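Long-range contacts in N-terminal acetyltransferase B complex subunit MDM20 (Candida albicans, PDB 5K04), which probably serves as the non-catalytic subunit of the NatB complex, which acetylates the N-termini of proteins: residues W414-Y419 and F429-G434; N423-I428 and E661-L666; R710-I715 and E734-I739. One frame throughout, in Å; residues are numbered along the deposited sequence.

All three contacts are largely buried and lie on the same side of the chain's centre. Contact 3 is the most peripheral, with its centre about 34 Å from the chain's centre, against about 19 Å and about 23 Å for the centres of contacts 1 and 2. Contacts 1 and 3 each pair two antiparallel helices, whereas contact 2 sets the loop between the helices of contact 1 against the start of helix 661-682. Their chemistry differs accordingly: contact 1 is apolar packing, contact 2 is a small polar cluster, and contact 3 combines an isoleucine core with a histidine bond on its partly exposed flank. Each contact touches the other two.

Contact 1: W414-Y419 and F429-G434; sequences WLMKLY and FPIYNG
Ile431 holds CG1 anti to its carbonyl carbon (chi1 -58°), and the extended chi2 of 164° carries CD1 onward to Leu415 and Tyr419. Leu415, with CG anti to its backbone N, brings CG up to the same methyl, and its CD2 lies 3.6 Å from Ile431 CD1. The methyl also sits at the edge of the Tyr419 ring, near the ring plane, with CE2 of Tyr419 3.7 Å from CD1 of Ile431. Both side chains cross the isoleucine at about a right angle, and its one methyl touches an aliphatic branch and an aromatic edge lying next to each other. The other branch of Ile431 serves Met416: the two side chains slide past each other in opposite directions, with Met416 CG 3.8 Å from Ile431 CG2. Beyond it, Met416 SD reaches Tyr432 and lies 3.8 Å from its CB, also standing at the edge of the tyrosine ring. The rest of Tyr432 leads away from helix 409-419, and its hydroxyl is hydrogen-bonded to His442.

The two short helical segments run antiparallel, their axes approaching to 9.9 Å, and Met416 faces Ile431 with the CA atoms of the two residues 7.2 Å apart. Joined by the loop that carries Ile428, which itself packs on Met416, helices 409-419 and 429-434 form an antiparallel pair of consecutive helices, consistent with the assignment of this family to the TPR clan. The side chains of the five residues that touch here meet through carbon and sulphur rather than charge. Cohesion between the helices therefore rests on dispersion and on the fit of branched and thioether groups, and the phenol of Tyr432 finds its polar partner elsewhere.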
loop_
_atom_site.group_PDB
_atom_site.type_symbol
_atom_site.label_atom_id
_atom_site.label_comp_id
_atom_site.label_asym_id
_atom_site.label_seq_id
_atom_site.Cartn_x
_atom_site.Cartn_y
_atom_site.Cartn_z
ATOM N N TRP A 414 16.913 5.804 -4.478
ATOM C CA TRP A 414 17.528 7.121 -4.381
ATOM C C TRP A 414 17.870 7.663 -5.765
ATOM O O TRP A 414 17.658 8.850 -6.042
ATOM C CB TRP A 414 18.773 7.047 -3.490
ATOM C CG TRP A 414 18.447 7.230 -2.054
ATOM C CD1 TRP A 414 18.294 6.245 -1.112
ATOM C CD2 TRP A 414 18.172 8.471 -1.387
ATOM N NE1 TRP A 414 17.964 6.796 0.100
ATOM C CE2 TRP A 414 17.876 8.161 -0.040
ATOM C CE3 TRP A 414 18.140 9.809 -1.797
ATOM C CZ2 TRP A 414 17.555 9.148 0.911
ATOM C CZ3 TRP A 414 17.838 10.799 -0.850
ATOM C CH2 TRP A 414 17.545 10.456 0.491
ATOM N N LEU A 415 18.374 6.796 -6.652
ATOM C CA LEU A 415 18.655 7.207 -8.024
ATOM C C LEU A 415 17.408 7.794 -8.685
ATOM O O LEU A 415 17.483 8.817 -9.381
ATOM C CB LEU A 415 19.185 6.013 -8.822
ATOM C CG LEU A 415 19.588 6.316 -10.263
ATOM C CD1 LEU A 415 20.603 7.478 -10.279
ATOM C CD2 LEU A 415 20.158 5.076 -10.939
ATOM N N MET A 416 16.246 7.169 -8.460
ATOM C CA MET A 416 15.002 7.724 -8.991
ATOM C C MET A 416 14.675 9.071 -8.349
ATOM O O MET A 416 14.256 10.006 -9.044
ATOM C CB MET A 416 13.857 6.722 -8.814
ATOM C CG MET A 416 13.855 5.626 -9.878
ATOM S SD MET A 416 12.390 4.629 -10.022
ATOM C CE MET A 416 12.491 3.867 -8.470
ATOM N N LYS A 417 14.904 9.205 -7.034
ATOM C CA LYS A 417 14.651 10.484 -6.360
ATOM C C LYS A 417 15.508 11.598 -6.951
ATOM O O LYS A 417 15.016 12.704 -7.194
ATOM C CB LYS A 417 14.902 10.359 -4.851
ATOM C CG LYS A 417 13.964 9.386 -4.161
ATOM C CD LYS A 417 14.204 9.264 -2.646
ATOM C CE LYS A 417 14.142 10.604 -1.930
ATOM N NZ LYS A 417 14.191 10.418 -0.441
ATOM N N LEU A 418 16.802 11.323 -7.180
ATOM C CA LEU A 418 17.687 12.329 -7.769
ATOM C C LEU A 418 17.219 12.718 -9.169
ATOM O O LEU A 418 17.101 13.907 -9.480
ATOM C CB LEU A 418 19.132 11.821 -7.827
ATOM C CG LEU A 418 19.917 11.493 -6.543
ATOM C CD1 LEU A 418 21.432 11.521 -6.787
ATOM C CD2 LEU A 418 19.575 12.403 -5.430
ATOM N N TYR A 419 16.941 11.716 -10.023
ATOM C CA TYR A 419 16.417 11.984 -11.359
ATOM C C TYR A 419 15.133 12.788 -11.301
ATOM O O TYR A 419 14.829 13.543 -12.238
ATOM C CB TYR A 419 16.143 10.686 -12.112
ATOM C CG TYR A 419 17.339 10.016 -12.770
ATOM C CD1 TYR A 419 18.329 10.756 -13.415
ATOM C CD2 TYR A 419 17.454 8.636 -12.777
ATOM C CE1 TYR A 419 19.418 10.121 -14.032
ATOM C CE2 TYR A 419 18.525 8.004 -13.360
ATOM C CZ TYR A 419 19.511 8.741 -13.989
ATOM O OH TYR A 419 20.561 8.076 -14.573
ATOM N N PHE A 429 11.546 5.231 -15.350
ATOM C CA PHE A 429 10.833 3.981 -15.620
ATOM C C PHE A 429 11.736 2.764 -15.769
ATOM O O PHE A 429 11.348 1.684 -15.287
ATOM C CB PHE A 429 9.971 4.141 -16.888
ATOM C CG PHE A 429 8.510 4.285 -16.599
ATOM C CD1 PHE A 429 7.797 3.240 -16.026
ATOM C CD2 PHE A 429 7.842 5.468 -16.893
ATOM C CE1 PHE A 429 6.437 3.378 -15.741
ATOM C CE2 PHE A 429 6.482 5.615 -16.627
ATOM C CZ PHE A 429 5.779 4.569 -16.052
ATOM N N PRO A 430 12.897 2.838 -16.424
ATOM C CA PRO A 430 13.741 1.631 -16.505
ATOM C C PRO A 430 14.175 1.112 -15.139
ATOM O O PRO A 430 14.261 -0.105 -14.930
ATOM C CB PRO A 430 14.931 2.102 -17.358
ATOM C CG PRO A 430 14.349 3.208 -18.225
ATOM C CD PRO A 430 13.419 3.933 -17.273
ATOM N N ILE A 431 14.411 2.016 -14.187
ATOM C CA ILE A 431 14.822 1.616 -12.843
ATOM C C ILE A 431 13.660 0.977 -12.097
ATOM O O ILE A 431 13.793 -0.110 -11.520
ATOM C CB ILE A 431 15.373 2.834 -12.085
ATOM C CG1 ILE A 431 16.553 3.434 -12.863
ATOM C CG2 ILE A 431 15.779 2.450 -10.678
ATOM C CD1 ILE A 431 16.918 4.823 -12.419
ATOM N N TYR A 432 12.511 1.659 -12.100
ATOM C CA TYR A 432 11.270 1.163 -11.496
ATOM C C TYR A 432 10.928 -0.235 -11.989
ATOM O O TYR A 432 10.631 -1.138 -11.194
ATOM C CB TYR A 432 10.140 2.146 -11.831
ATOM C CG TYR A 432 8.783 1.926 -11.177
ATOM C CD1 TYR A 432 7.836 1.066 -11.727
ATOM C CD2 TYR A 432 8.434 2.625 -10.032
ATOM C CE1 TYR A 432 6.574 0.897 -11.126
ATOM C CE2 TYR A 432 7.190 2.461 -9.427
ATOM C CZ TYR A 432 6.265 1.602 -9.976
ATOM O OH TYR A 432 5.037 1.459 -9.351
ATOM N N ASN A 433 10.997 -0.436 -13.310
ATOM C CA ASN A 433 10.695 -1.742 -13.896
ATOM C C ASN A 433 11.782 -2.781 -13.617
ATOM O O ASN A 433 11.484 -3.977 -13.563
ATOM C CB ASN A 433 10.497 -1.593 -15.401
ATOM C CG ASN A 433 9.241 -0.825 -15.750
ATOM O OD1 ASN A 433 8.283 -0.790 -14.983
ATOM N ND2 ASN A 433 9.237 -0.215 -16.928
ATOM N N GLY A 434 13.047 -2.360 -13.490
ATOM C CA GLY A 434 14.100 -3.287 -13.104
ATOM C C GLY A 434 13.976 -3.781 -11.672
ATOM O O GLY A 434 14.595 -4.790 -11.314
#

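Contact 2: N423-I428 and E661-L666; sequences NTNDLI and ELTQNL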
loop_
_atom_site.group_PDB
_atom_site.type_symbol
_atom_site.label_atom_id
_atom_site.label_comp_id
_atom_site.label_asym_id
_atom_site.label_seq_id
_atom_site.Cartn_x
_atom_site.Cartn_y
_atom_site.Cartn_z
ATOM N N ASN A 423 15.004 17.443 -15.247
ATOM C CA ASN A 423 14.138 17.241 -16.397
ATOM C C ASN A 423 14.491 15.972 -17.168
ATOM O O ASN A 423 14.082 15.818 -18.327
ATOM C CB ASN A 423 14.187 18.472 -17.304
ATOM C CG ASN A 423 13.671 19.709 -16.607
ATOM O OD1 ASN A 423 12.529 19.750 -16.127
ATOM N ND2 ASN A 423 14.513 20.721 -16.530
ATOM N N THR A 424 15.233 15.061 -16.532
ATOM C CA THR A 424 15.612 13.766 -17.090
ATOM C C THR A 424 14.491 12.737 -16.888
ATOM O O THR A 424 14.685 11.647 -16.348
ATOM C CB THR A 424 16.903 13.301 -16.430
ATOM O OG1 THR A 424 16.722 13.295 -15.007
ATOM C CG2 THR A 424 18.034 14.239 -16.762
ATOM N N ASN A 425 13.291 13.100 -17.346
ATOM C CA ASN A 425 12.096 12.320 -17.029
ATOM C C ASN A 425 12.067 10.985 -17.766
ATOM O O ASN A 425 11.296 10.090 -17.398
ATOM C CB ASN A 425 10.878 13.172 -17.356
ATOM C CG ASN A 425 11.012 14.596 -16.820
ATOM O OD1 ASN A 425 11.430 14.816 -15.676
ATOM N ND2 ASN A 425 10.693 15.567 -17.663
ATOM N N ASP A 426 12.958 10.854 -18.745
ATOM C CA ASP A 426 13.160 9.688 -19.595
ATOM C C ASP A 426 13.605 8.450 -18.810
ATOM O O ASP A 426 13.375 7.324 -19.256
ATOM C CB ASP A 426 14.249 10.091 -20.611
ATOM C CG ASP A 426 14.016 9.575 -21.955
ATOM O OD1 ASP A 426 13.807 8.356 -22.094
ATOM O OD2 ASP A 426 14.065 10.391 -22.896
ATOM N N LEU A 427 14.269 8.641 -17.663
ATOM C CA LEU A 427 15.230 7.679 -17.126
ATOM C C LEU A 427 14.765 6.982 -15.854
ATOM O O LEU A 427 15.516 6.174 -15.290
ATOM C CB LEU A 427 16.568 8.380 -16.848
ATOM C CG LEU A 427 17.184 9.182 -17.996
ATOM C CD1 LEU A 427 18.481 9.857 -17.543
ATOM C CD2 LEU A 427 17.410 8.297 -19.241
ATOM N N ILE A 428 13.561 7.271 -15.383
ATOM C CA ILE A 428 13.085 6.697 -14.130
ATOM C C ILE A 428 12.422 5.334 -14.346
ATOM O O ILE A 428 12.710 4.373 -13.626
ATOM C CB ILE A 428 12.136 7.712 -13.460
ATOM C CG1 ILE A 428 12.911 8.999 -13.105
ATOM C CG2 ILE A 428 11.434 7.094 -12.279
ATOM C CD1 ILE A 428 12.059 10.072 -12.438
ATOM N N GLU A 661 11.026 21.114 -12.229
ATOM C CA GLU A 661 9.803 21.913 -12.298
ATOM C C GLU A 661 9.567 22.484 -13.678
ATOM O O GLU A 661 8.429 22.838 -13.995
ATOM C CB GLU A 661 9.839 23.106 -11.350
ATOM C CG GLU A 661 10.035 22.800 -9.913
ATOM C CD GLU A 661 10.546 24.015 -9.193
ATOM O OE1 GLU A 661 11.739 24.031 -8.829
ATOM O OE2 GLU A 661 9.766 24.974 -9.047
ATOM N N LEU A 662 10.627 22.644 -14.476
ATOM C CA LEU A 662 10.452 23.200 -15.810
ATOM C C LEU A 662 9.564 22.301 -16.665
ATOM O O LEU A 662 8.590 22.763 -17.268
ATOM C CB LEU A 662 11.817 23.414 -16.463
ATOM C CG LEU A 662 11.731 23.852 -17.918
ATOM C CD1 LEU A 662 11.060 25.221 -18.013
ATOM C CD2 LEU A 662 13.113 23.897 -18.514
ATOM N N THR A 663 9.867 21.003 -16.707
ATOM C CA THR A 663 9.057 20.115 -17.529
ATOM C C THR A 663 7.739 19.750 -16.854
ATOM O O THR A 663 6.752 19.473 -17.546
ATOM C CB THR A 663 9.853 18.862 -17.903
ATOM O OG1 THR A 663 10.475 18.291 -16.747
ATOM C CG2 THR A 663 10.920 19.220 -18.935
ATOM N N GLN A 664 7.687 19.786 -15.520
ATOM C CA GLN A 664 6.407 19.614 -14.837
ATOM C C GLN A 664 5.417 20.718 -15.225
ATOM O O GLN A 664 4.274 20.442 -15.616
ATOM C CB GLN A 664 6.615 19.606 -13.325
ATOM C CG GLN A 664 7.198 18.352 -12.742
ATOM C CD GLN A 664 7.147 18.401 -11.218
ATOM O OE1 GLN A 664 7.952 19.089 -10.579
ATOM N NE2 GLN A 664 6.175 17.699 -10.631
ATOM N N ASN A 665 5.829 21.986 -15.065
ATOM C CA ASN A 665 4.953 23.105 -15.398
ATOM C C ASN A 665 4.644 23.139 -16.891
ATOM O O ASN A 665 3.510 23.419 -17.293
ATOM C CB ASN A 665 5.595 24.429 -14.981
ATOM C CG ASN A 665 5.794 24.546 -13.490
ATOM O OD1 ASN A 665 5.100 23.906 -12.686
ATOM N ND2 ASN A 665 6.753 25.384 -13.106
ATOM N N LEU A 666 5.660 22.887 -17.725
ATOM C CA LEU A 666 5.471 22.930 -19.167
ATOM C C LEU A 666 4.495 21.846 -19.614
ATOM O O LEU A 666 3.644 22.086 -20.484
ATOM C CB LEU A 666 6.829 22.787 -19.848
ATOM C CG LEU A 666 7.063 23.346 -21.249
ATOM C CD1 LEU A 666 6.459 24.729 -21.390
ATOM C CD2 LEU A 666 8.556 23.385 -21.521
#
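Asn423 and Thr663 share the polar centre of this contact, where a single side-chain oxygen, Asn423 OD1, accepts two bonds from one residue. The backbone N of Thr663 donates to Asn423 OD1 at 3.0 Å with an N-H...O angle of 150°, approaching from above the plane of the amide. The hydroxyl is nearer that plane, tilted 17° from it, and places Thr663 OG1 2.6 Å from Asn423 OD1. Thr663 makes this double grip possible by putting OG1 between its backbone N and its carbonyl carbon (chi1 49°), which brings hydroxyl and amide to the same acceptor. The methyl packs against the same side-chain amide, Thr663 CG2 lying 3.3 Å from Asn423 OD1, and the two side chains cross obliquely.

The other end of the asparagine is also engaged. Asn423 ND2 is hydrogen-bonded to Gln711 OE1 and weakly to the carbonyl of Ser659, while Leu662 CB lies 3.8 Å from Asn423 ND2. Thr663 OG1 has a further hydrogen-bond partner in the carbonyl of Gly660, so two carbonyl oxygens must share or compete for the one hydroxyl proton. The amide end of Asn425 comes tip to tip with Thr663 as well, although its orientation is unsettled. Because Thr663 belongs to the first turn of helix 661-682, its N-H has no earlier turn of that helix to pair with, and Asn423 OD1 satisfies it; the helix start would probably favour a partial negative charge there.

The loop bearing Asn423 follows helix 409-419 and is wedged among several helices. Helix 729-747 lies against Thr424 through Ile735 and against Thr663 through Val743, helix 707-717 covers Leu662 with Leu707 and Gln711, and Ile428 turns back onto Tyr419 of helix 409-419.

Contact 3: R710-I715 and E734-I739; sequences RQHEII and EIKSSI
Ile735 meets Ile715 near the C-terminal end of helix 707-717, its CG2 methyl resting 4.0 Å from Ile715 CD1 at the margin of the apolar patch. Next comes Lys736, which carries the largest share of the contact. Its CB lies over one face of the His712 ring in a CH-pi contact, 3.8 Å from the ring centroid and 26° off the normal, offset toward the rim. The same ring turns its NE2 to the lysine backbone: His712 NE2 donates to Lys736 O at 2.8 Å, with an N-H...O angle of 141°. This bond is bent, and the nitrogen stands well above the plane of the carbonyl. With CG anti to its carbonyl carbon (chi1 -73°), His712 sets CG 3.8 Å from Lys736 CD, and the two side chains cross obliquely. On its other flank Lys736 slides past Ile715 in the opposite direction, CG to Ile715 CG2 at 3.9 Å, and its ammonium group ends in a salt bridge to Asp716.

One turn later, Ile739 points its CD1 tip to tip at Ile715, with 3.8 Å between that atom and Ile715 CD1. Its CG2 rests against the amide of Gln711, at 3.5 Å from Gln711 NE2. That amide is already committed, through OE1 to Asn423 and through NE2 to the carbonyl of Leu707, which fixes its place against the isoleucine.

Helices 707-717 and 729-747 thus pack antiparallel in the C-terminal part of the chain, with isoleucines on one flank and the histidine on the other. A hydrogen on His712 NE2 is implied by its bond to Lys736 O, whereas the nearby ammonium of Lys736 might disfavour a second proton on the ring, an effect that its salt bridge to Asp716 would lessen.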
loop_
_atom_site.group_PDB
_atom_site.type_symbol
_atom_site.label_atom_id
_atom_site.label_comp_id
_atom_site.label_asym_id
_atom_site.label_seq_id
_atom_site.Cartn_x
_atom_site.Cartn_y
_atom_site.Cartn_z
ATOM N N ARG A 710 20.619 26.197 -22.911
ATOM C CA ARG A 710 21.087 26.775 -21.661
ATOM C C ARG A 710 21.332 25.700 -20.604
ATOM O O ARG A 710 22.305 25.773 -19.850
ATOM C CB ARG A 710 20.073 27.822 -21.207
ATOM C CG ARG A 710 19.987 28.957 -22.234
ATOM C CD ARG A 710 18.770 29.847 -22.088
ATOM N NE ARG A 710 18.721 30.498 -20.787
ATOM C CZ ARG A 710 17.621 31.043 -20.283
ATOM N NH1 ARG A 710 16.494 31.013 -20.983
ATOM N NH2 ARG A 710 17.647 31.610 -19.087
ATOM N N GLN A 711 20.472 24.679 -20.549
ATOM C CA GLN A 711 20.714 23.557 -19.645
ATOM C C GLN A 711 21.983 22.796 -20.035
ATOM O O GLN A 711 22.776 22.411 -19.165
ATOM C CB GLN A 711 19.500 22.624 -19.632
ATOM C CG GLN A 711 18.393 23.054 -18.678
ATOM C CD GLN A 711 17.175 22.144 -18.770
ATOM O OE1 GLN A 711 17.007 21.206 -17.980
ATOM N NE2 GLN A 711 16.334 22.405 -19.759
ATOM N N HIS A 712 22.195 22.577 -21.338
ATOM C CA HIS A 712 23.415 21.916 -21.800
ATOM C C HIS A 712 24.664 22.726 -21.461
ATOM O O HIS A 712 25.717 22.154 -21.151
ATOM C CB HIS A 712 23.334 21.664 -23.311
ATOM C CG HIS A 712 22.386 20.572 -23.683
ATOM N ND1 HIS A 712 22.254 20.100 -24.971
ATOM C CD2 HIS A 712 21.520 19.854 -22.929
ATOM C CE1 HIS A 712 21.358 19.127 -24.993
ATOM N NE2 HIS A 712 20.898 18.959 -23.765
ATOM N N GLU A 713 24.569 24.062 -21.533
ATOM C CA GLU A 713 25.707 24.927 -21.222
ATOM C C GLU A 713 26.053 24.879 -19.737
ATOM O O GLU A 713 27.233 24.868 -19.368
ATOM C CB GLU A 713 25.409 26.368 -21.649
ATOM C CG GLU A 713 25.293 26.560 -23.152
ATOM C CD GLU A 713 24.936 27.990 -23.557
ATOM O OE1 GLU A 713 24.527 28.785 -22.684
ATOM O OE2 GLU A 713 25.057 28.305 -24.761
ATOM N N ILE A 714 25.036 24.864 -18.874
ATOM C CA ILE A 714 25.269 24.798 -17.431
ATOM C C ILE A 714 25.947 23.485 -17.074
ATOM O O ILE A 714 26.878 23.445 -16.262
ATOM C CB ILE A 714 23.935 24.971 -16.672
ATOM C CG1 ILE A 714 23.299 26.340 -16.965
ATOM C CG2 ILE A 714 24.115 24.761 -15.177
ATOM C CD1 ILE A 714 21.796 26.383 -16.651
ATOM N N ILE A 715 25.499 22.396 -17.702
ATOM C CA ILE A 715 26.051 21.068 -17.456
ATOM C C ILE A 715 27.511 20.999 -17.891
ATOM O O ILE A 715 28.366 20.483 -17.163
ATOM C CB ILE A 715 25.176 20.022 -18.171
ATOM C CG1 ILE A 715 23.865 19.845 -17.403
ATOM C CG2 ILE A 715 25.925 18.723 -18.370
ATOM C CD1 ILE A 715 22.836 18.972 -18.117
ATOM N N GLU A 734 24.128 11.274 -21.457
ATOM C CA GLU A 734 22.801 10.689 -21.287
ATOM C C GLU A 734 21.824 11.703 -20.682
ATOM O O GLU A 734 20.659 11.788 -21.092
ATOM C CB GLU A 734 22.916 9.430 -20.418
ATOM C CG GLU A 734 21.591 8.913 -19.843
ATOM C CD GLU A 734 21.783 7.908 -18.704
ATOM O OE1 GLU A 734 21.856 6.694 -18.995
ATOM O OE2 GLU A 734 21.870 8.338 -17.522
ATOM N N ILE A 735 22.300 12.508 -19.731
ATOM C CA ILE A 735 21.441 13.492 -19.087
ATOM C C ILE A 735 21.106 14.628 -20.045
ATOM O O ILE A 735 19.959 15.093 -20.092
ATOM C CB ILE A 735 22.108 13.988 -17.792
ATOM C CG1 ILE A 735 22.016 12.870 -16.742
ATOM C CG2 ILE A 735 21.491 15.302 -17.316
ATOM C CD1 ILE A 735 22.432 13.275 -15.343
ATOM N N LYS A 736 22.092 15.074 -20.846
ATOM C CA LYS A 736 21.827 16.116 -21.834
ATOM C C LYS A 736 20.863 15.631 -22.910
ATOM O O LYS A 736 19.960 16.373 -23.316
ATOM C CB LYS A 736 23.128 16.613 -22.471
ATOM C CG LYS A 736 24.037 17.362 -21.490
ATOM C CD LYS A 736 25.027 18.273 -22.173
ATOM C CE LYS A 736 26.004 17.538 -23.058
ATOM N NZ LYS A 736 26.885 18.530 -23.775
ATOM N N SER A 737 21.036 14.391 -23.383
ATOM C CA SER A 737 20.122 13.859 -24.391
ATOM C C SER A 737 18.713 13.701 -23.831
ATOM O O SER A 737 17.725 13.950 -24.533
ATOM C CB SER A 737 20.634 12.515 -24.919
ATOM O OG SER A 737 21.834 12.674 -25.656
ATOM N N SER A 738 18.604 13.275 -22.569
ATOM C CA SER A 738 17.291 13.073 -21.955
ATOM C C SER A 738 16.573 14.397 -21.752
ATOM O O SER A 738 15.362 14.496 -21.974
ATOM C CB SER A 738 17.433 12.343 -20.615
ATOM O OG SER A 738 16.195 12.300 -19.927
ATOM N N ILE A 739 17.298 15.417 -21.289
ATOM C CA ILE A 739 16.704 16.742 -21.149
ATOM C C ILE A 739 16.186 17.218 -22.496
ATOM O O ILE A 739 15.059 17.708 -22.612
ATOM C CB ILE A 739 17.726 17.730 -20.553
ATOM C CG1 ILE A 739 17.926 17.452 -19.064
ATOM C CG2 ILE A 739 17.296 19.172 -20.789
ATOM C CD1 ILE A 739 19.175 18.117 -18.512
#